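Local coordinates for protein pumilio homology domain family member 4 (Saccharomyces cerevisiae, PDB 3BWT) that binds single-stranded mRNA sequences through its Pumilio-repeat domain, the part modelled in this chain, and is linked to the regulation of gene expression, at residues D186-T200 with Y224-A236. Residues are numbered along the deposited sequence; the frame is centred on the assembly and turned at random.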
loop_
_atom_site.group_PDB
_atom_site.type_symbol
_atom_site.label_atom_id
_atom_site.label_comp_id
_atom_site.label_asym_id
_atom_site.label_seq_id
_atom_site.Cartn_x
_atom_site.Cartn_y
_atom_site.Cartn_z
ATOM N N ASP A 186 8.380 4.165 14.252
ATOM C CA ASP A 186 7.913 4.656 15.542
ATOM C C ASP A 186 7.504 6.124 15.449
ATOM O O ASP A 186 6.402 6.495 15.847
ATOM C CB ASP A 186 8.985 4.469 16.616
ATOM C CG ASP A 186 8.958 3.079 17.242
ATOM O OD1 ASP A 186 8.221 2.198 16.747
ATOM O OD2 ASP A 186 9.686 2.868 18.238
ATOM N N ASN A 187 8.385 6.964 14.919
ATOM C CA ASN A 187 8.046 8.373 14.777
ATOM C C ASN A 187 6.782 8.563 13.942
ATOM O O ASN A 187 5.984 9.460 14.205
ATOM C CB ASN A 187 9.217 9.173 14.208
ATOM C CG ASN A 187 10.322 9.395 15.231
ATOM O OD1 ASN A 187 10.083 9.356 16.440
ATOM N ND2 ASN A 187 11.538 9.632 14.750
ATOM N N LEU A 188 6.594 7.691 12.956
ATOM C CA LEU A 188 5.415 7.736 12.102
ATOM C C LEU A 188 4.161 7.283 12.854
ATOM O O LEU A 188 3.115 7.928 12.779
ATOM C CB LEU A 188 5.633 6.870 10.856
ATOM C CG LEU A 188 4.472 6.705 9.870
ATOM C CD1 LEU A 188 3.881 8.043 9.507
ATOM C CD2 LEU A 188 4.950 5.975 8.631
ATOM N N CYS A 189 4.268 6.179 13.580
ATOM C CA CYS A 189 3.128 5.667 14.324
ATOM C C CYS A 189 2.704 6.610 15.439
ATOM O O CYS A 189 1.513 6.723 15.743
ATOM C CB CYS A 189 3.417 4.276 14.866
ATOM S SG CYS A 189 3.517 3.022 13.579
ATOM N N ASP A 190 3.674 7.292 16.041
ATOM C CA ASP A 190 3.368 8.328 17.019
ATOM C C ASP A 190 2.403 9.353 16.413
ATOM O O ASP A 190 1.350 9.648 16.990
ATOM C CB ASP A 190 4.642 9.026 17.479
ATOM C CG ASP A 190 5.483 8.169 18.413
ATOM O OD1 ASP A 190 5.011 7.097 18.853
ATOM O OD2 ASP A 190 6.627 8.580 18.705
ATOM N N LYS A 191 2.756 9.883 15.245
ATOM C CA LYS A 191 1.901 10.850 14.558
ATOM C C LYS A 191 0.521 10.272 14.239
ATOM O O LYS A 191 -0.519 10.902 14.502
ATOM C CB LYS A 191 2.580 11.357 13.289
ATOM C CG LYS A 191 3.977 11.911 13.540
ATOM C CD LYS A 191 4.309 13.050 12.601
ATOM C CE LYS A 191 5.530 13.816 13.082
ATOM N NZ LYS A 191 5.493 15.240 12.625
ATOM N N LEU A 192 0.520 9.065 13.680
ATOM C CA LEU A 192 -0.716 8.360 13.364
ATOM C C LEU A 192 -1.579 8.142 14.607
ATOM O O LEU A 192 -2.806 8.273 14.555
ATOM C CB LEU A 192 -0.399 7.018 12.708
ATOM C CG LEU A 192 0.349 7.110 11.381
ATOM C CD1 LEU A 192 0.824 5.743 10.944
ATOM C CD2 LEU A 192 -0.533 7.733 10.323
ATOM N N LEU A 193 -0.929 7.806 15.721
ATOM C CA LEU A 193 -1.628 7.505 16.973
ATOM C C LEU A 193 -2.300 8.746 17.541
ATOM O O LEU A 193 -3.356 8.677 18.162
ATOM C CB LEU A 193 -0.654 6.918 17.993
ATOM C CG LEU A 193 -1.262 6.349 19.270
ATOM C CD1 LEU A 193 -1.973 5.024 18.992
ATOM C CD2 LEU A 193 -0.175 6.189 20.332
ATOM N N ALA A 194 -1.679 9.892 17.315
ATOM C CA ALA A 194 -2.292 11.159 17.671
ATOM C C ALA A 194 -3.551 11.426 16.837
ATOM O O ALA A 194 -4.317 12.336 17.140
ATOM C CB ALA A 194 -1.291 12.279 17.491
ATOM N N LEU A 195 -3.765 10.633 15.793
ATOM C CA LEU A 195 -4.873 10.870 14.871
ATOM C C LEU A 195 -5.792 9.659 14.768
ATOM O O LEU A 195 -6.634 9.584 13.866
ATOM C CB LEU A 195 -4.349 11.218 13.477
ATOM C CG LEU A 195 -3.503 12.483 13.332
ATOM C CD1 LEU A 195 -2.710 12.496 12.018
ATOM C CD2 LEU A 195 -4.384 13.716 13.474
ATOM N N VAL A 196 -5.636 8.714 15.690
ATOM C CA VAL A 196 -6.365 7.454 15.595
ATOM C C VAL A 196 -7.890 7.615 15.545
ATOM O O VAL A 196 -8.580 6.828 14.891
ATOM C CB VAL A 196 -5.952 6.456 16.708
ATOM C CG1 VAL A 196 -6.728 6.726 17.995
ATOM C CG2 VAL A 196 -6.171 5.036 16.229
ATOM N N ASP A 197 -8.415 8.630 16.224
ATOM C CA ASP A 197 -9.855 8.880 16.189
ATOM C C ASP A 197 -10.336 9.116 14.744
ATOM O O ASP A 197 -11.200 8.393 14.232
ATOM C CB ASP A 197 -10.223 10.071 17.081
ATOM C CG ASP A 197 -10.209 9.729 18.572
ATOM O OD1 ASP A 197 -9.775 8.619 18.945
ATOM O OD2 ASP A 197 -10.639 10.584 19.379
ATOM N N LYS A 198 -9.752 10.120 14.092
ATOM C CA LYS A 198 -10.092 10.474 12.715
ATOM C C LYS A 198 -9.902 9.319 11.735
ATOM O O LYS A 198 -10.780 9.031 10.919
ATOM C CB LYS A 198 -9.255 11.674 12.247
ATOM C CG LYS A 198 -9.615 12.993 12.922
ATOM C CD LYS A 198 -9.494 14.175 11.957
ATOM C CE LYS A 198 -10.158 15.421 12.534
ATOM N NZ LYS A 198 -10.547 16.398 11.478
ATOM N N LEU A 199 -8.741 8.676 11.808
ATOM C CA LEU A 199 -8.376 7.612 10.880
ATOM C C LEU A 199 -9.324 6.423 10.931
ATOM O O LEU A 199 -9.614 5.802 9.923
ATOM C CB LEU A 199 -6.960 7.125 11.184
ATOM C CG LEU A 199 -5.832 8.140 11.113
ATOM C CD1 LEU A 199 -4.554 7.464 11.518
ATOM C CD2 LEU A 199 -5.728 8.682 9.713
ATOM N N THR A 200 -9.784 6.102 12.127
ATOM C CA THR A 200 -10.591 4.911 12.348
ATOM C C THR A 200 -11.915 4.999 11.584
ATOM O O THR A 200 -12.397 4.009 11.038
ATOM C CB THR A 200 -10.815 4.692 13.873
ATOM O OG1 THR A 200 -9.543 4.518 14.513
ATOM C CG2 THR A 200 -11.705 3.474 14.154
ATOM N N TYR A 224 2.239 -0.371 19.534
ATOM C CA TYR A 224 1.174 0.542 19.125
ATOM C C TYR A 224 -0.184 -0.152 19.127
ATOM O O TYR A 224 -1.219 0.490 19.306
ATOM C CB TYR A 224 1.482 1.189 17.772
ATOM C CG TYR A 224 2.672 2.125 17.830
ATOM C CD1 TYR A 224 2.539 3.420 18.323
ATOM C CD2 TYR A 224 3.938 1.701 17.420
ATOM C CE1 TYR A 224 3.632 4.270 18.396
ATOM C CE2 TYR A 224 5.030 2.540 17.483
ATOM C CZ TYR A 224 4.875 3.824 17.973
ATOM O OH TYR A 224 5.969 4.659 18.043
ATOM N N THR A 225 -0.176 -1.468 18.949
ATOM C CA THR A 225 -1.400 -2.229 19.053
ATOM C C THR A 225 -2.062 -1.912 20.389
ATOM O O THR A 225 -3.238 -1.571 20.451
ATOM C CB THR A 225 -1.118 -3.738 18.948
ATOM O OG1 THR A 225 -0.648 -4.044 17.628
ATOM C CG2 THR A 225 -2.373 -4.539 19.228
ATOM N N HIS A 226 -1.296 -2.013 21.468
ATOM C CA HIS A 226 -1.842 -1.774 22.796
ATOM C C HIS A 226 -2.308 -0.335 22.955
ATOM O O HIS A 226 -3.345 -0.074 23.564
ATOM C CB HIS A 226 -0.830 -2.142 23.887
ATOM C CG HIS A 226 -0.595 -3.615 24.021
ATOM N ND1 HIS A 226 0.645 -4.191 23.839
ATOM C CD2 HIS A 226 -1.443 -4.631 24.314
ATOM C CE1 HIS A 226 0.551 -5.498 24.019
ATOM N NE2 HIS A 226 -0.705 -5.791 24.306
ATOM N N LYS A 227 -1.550 0.605 22.404
ATOM C CA LYS A 227 -1.921 2.013 22.526
ATOM C C LYS A 227 -3.205 2.351 21.742
ATOM O O LYS A 227 -4.027 3.156 22.191
ATOM C CB LYS A 227 -0.754 2.909 22.119
ATOM C CG LYS A 227 0.435 2.828 23.076
ATOM C CD LYS A 227 1.569 3.753 22.633
ATOM C CE LYS A 227 2.780 3.681 23.565
ATOM N NZ LYS A 227 3.893 4.562 23.144
ATOM N N ILE A 228 -3.378 1.713 20.586
ATOM C CA ILE A 228 -4.595 1.861 19.797
ATOM C C ILE A 228 -5.785 1.292 20.550
ATOM O O ILE A 228 -6.803 1.963 20.723
ATOM C CB ILE A 228 -4.500 1.121 18.453
ATOM C CG1 ILE A 228 -3.455 1.766 17.545
ATOM C CG2 ILE A 228 -5.852 1.095 17.764
ATOM C CD1 ILE A 228 -3.136 0.929 16.344
ATOM N N VAL A 229 -5.662 0.042 20.984
ATOM C CA VAL A 229 -6.738 -0.601 21.717
ATOM C C VAL A 229 -7.169 0.267 22.890
ATOM O O VAL A 229 -8.363 0.496 23.099
ATOM C CB VAL A 229 -6.339 -1.988 22.213
ATOM C CG1 VAL A 229 -7.443 -2.576 23.071
ATOM C CG2 VAL A 229 -6.060 -2.894 21.027
ATOM N N HIS A 230 -6.194 0.768 23.636
ATOM C CA HIS A 230 -6.482 1.645 24.762
ATOM C C HIS A 230 -7.336 2.861 24.392
ATOM O O HIS A 230 -8.153 3.315 25.187
ATOM C CB HIS A 230 -5.189 2.102 25.440
ATOM C CG HIS A 230 -5.415 3.085 26.546
ATOM N ND1 HIS A 230 -5.879 2.713 27.792
ATOM C CD2 HIS A 230 -5.261 4.430 26.589
ATOM C CE1 HIS A 230 -5.998 3.785 28.552
ATOM N NE2 HIS A 230 -5.630 4.840 27.847
ATOM N N LEU A 231 -7.145 3.396 23.192
ATOM C CA LEU A 231 -7.877 4.595 22.771
ATOM C C LEU A 231 -9.264 4.296 22.211
ATOM O O LEU A 231 -10.185 5.088 22.385
ATOM C CB LEU A 231 -7.064 5.407 21.754
ATOM C CG LEU A 231 -5.881 6.201 22.310
ATOM C CD1 LEU A 231 -4.910 6.624 21.215
ATOM C CD2 LEU A 231 -6.383 7.404 23.073
ATOM N N LEU A 232 -9.419 3.151 21.552
ATOM C CA LEU A 232 -10.674 2.841 20.868
ATOM C C LEU A 232 -11.624 1.946 21.659
ATOM O O LEU A 232 -12.825 1.937 21.396
ATOM C CB LEU A 232 -10.405 2.190 19.512
ATOM C CG LEU A 232 -9.397 2.824 18.566
ATOM C CD1 LEU A 232 -9.345 1.992 17.303
ATOM C CD2 LEU A 232 -9.756 4.262 18.255
ATOM N N LYS A 233 -11.089 1.175 22.600
ATOM C CA LYS A 233 -11.922 0.258 23.378
ATOM C C LYS A 233 -13.140 0.948 24.004
ATOM O O LYS A 233 -14.245 0.420 23.946
ATOM C CB LYS A 233 -11.102 -0.475 24.447
ATOM C CG LYS A 233 -11.869 -1.586 25.148
ATOM C CD LYS A 233 -10.934 -2.637 25.750
ATOM C CE LYS A 233 -10.080 -2.074 26.886
ATOM N NZ LYS A 233 -10.807 -2.041 28.188
ATOM N N PRO A 234 -12.940 2.134 24.602
ATOM C CA PRO A 234 -14.044 2.870 25.229
ATOM C C PRO A 234 -15.184 3.233 24.273
ATOM O O PRO A 234 -16.177 3.837 24.690
ATOM C CB PRO A 234 -13.361 4.138 25.738
ATOM C CG PRO A 234 -11.960 3.713 26.002
ATOM C CD PRO A 234 -11.635 2.749 24.907
ATOM N N ARG A 235 -15.047 2.873 23.004
ATOM C CA ARG A 235 -16.058 3.222 22.019
ATOM C C ARG A 235 -16.413 1.983 21.220
ATOM O O ARG A 235 -16.958 2.070 20.115
ATOM C CB ARG A 235 -15.553 4.344 21.104
ATOM C CG ARG A 235 -14.812 5.448 21.859
ATOM C CD ARG A 235 -14.931 6.817 21.194
ATOM N NE ARG A 235 -13.921 7.040 20.167
ATOM C CZ ARG A 235 -14.198 7.362 18.908
ATOM N NH1 ARG A 235 -15.461 7.519 18.523
ATOM N NH2 ARG A 235 -13.211 7.543 18.036
ATOM N N ALA A 236 -16.118 0.829 21.807
ATOM C CA ALA A 236 -16.245 -0.451 21.120
ATOM C C ALA A 236 -17.564 -0.595 20.366
ATOM O O ALA A 236 -17.584 -0.985 19.199
ATOM C CB ALA A 236 -16.062 -1.597 22.102
HETATM O O HOH W 1 7.986 3.819 20.772
#
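Cys189 and Leu193 face Tyr224 and Ile228 where helices 186-193 and 224-232 run almost exactly parallel, their axes 11.2 Å apart and only 4° off. After a type I turn from Leu193 to Val196, helix 196-200 crosses helix 224-232 at -82°. The ring of Tyr224 lies with one face over Cys189, whose CB sits 3.3 Å from the ring centroid in a CH-pi contact, with SG also over that face. At the far end of the ring, Tyr224 OH donates to Asp190 OD1 (2.7 Å), arriving from above the carboxylate plane. A phenylalanine here, lacking the hydroxyl, would probably leave Asp190 OD1 without this donor. Leu193 is a knob among Tyr224, Lys227, Ile228 and Leu231; with CG anti to the backbone N (chi1 -171°), its CD1 meets Ile228 CG1 at 3.9 Å. Farther along, Val196 CG1 touches Leu231 CD1 and Leu232 CD2. Asp197 OD1 and Arg235 NH2 make a long salt bridge of 3.7 Å, while Arg235 NH1 pairs with Glu238. The contact packs the end of Pumilio repeat 5 and the start of repeat 6 against the end of repeat 6 and the start of repeat 7, within the superhelical PUM-HD; helix 205-219 packs on Tyr224, and helix 245-253 on Thr200 and Leu232.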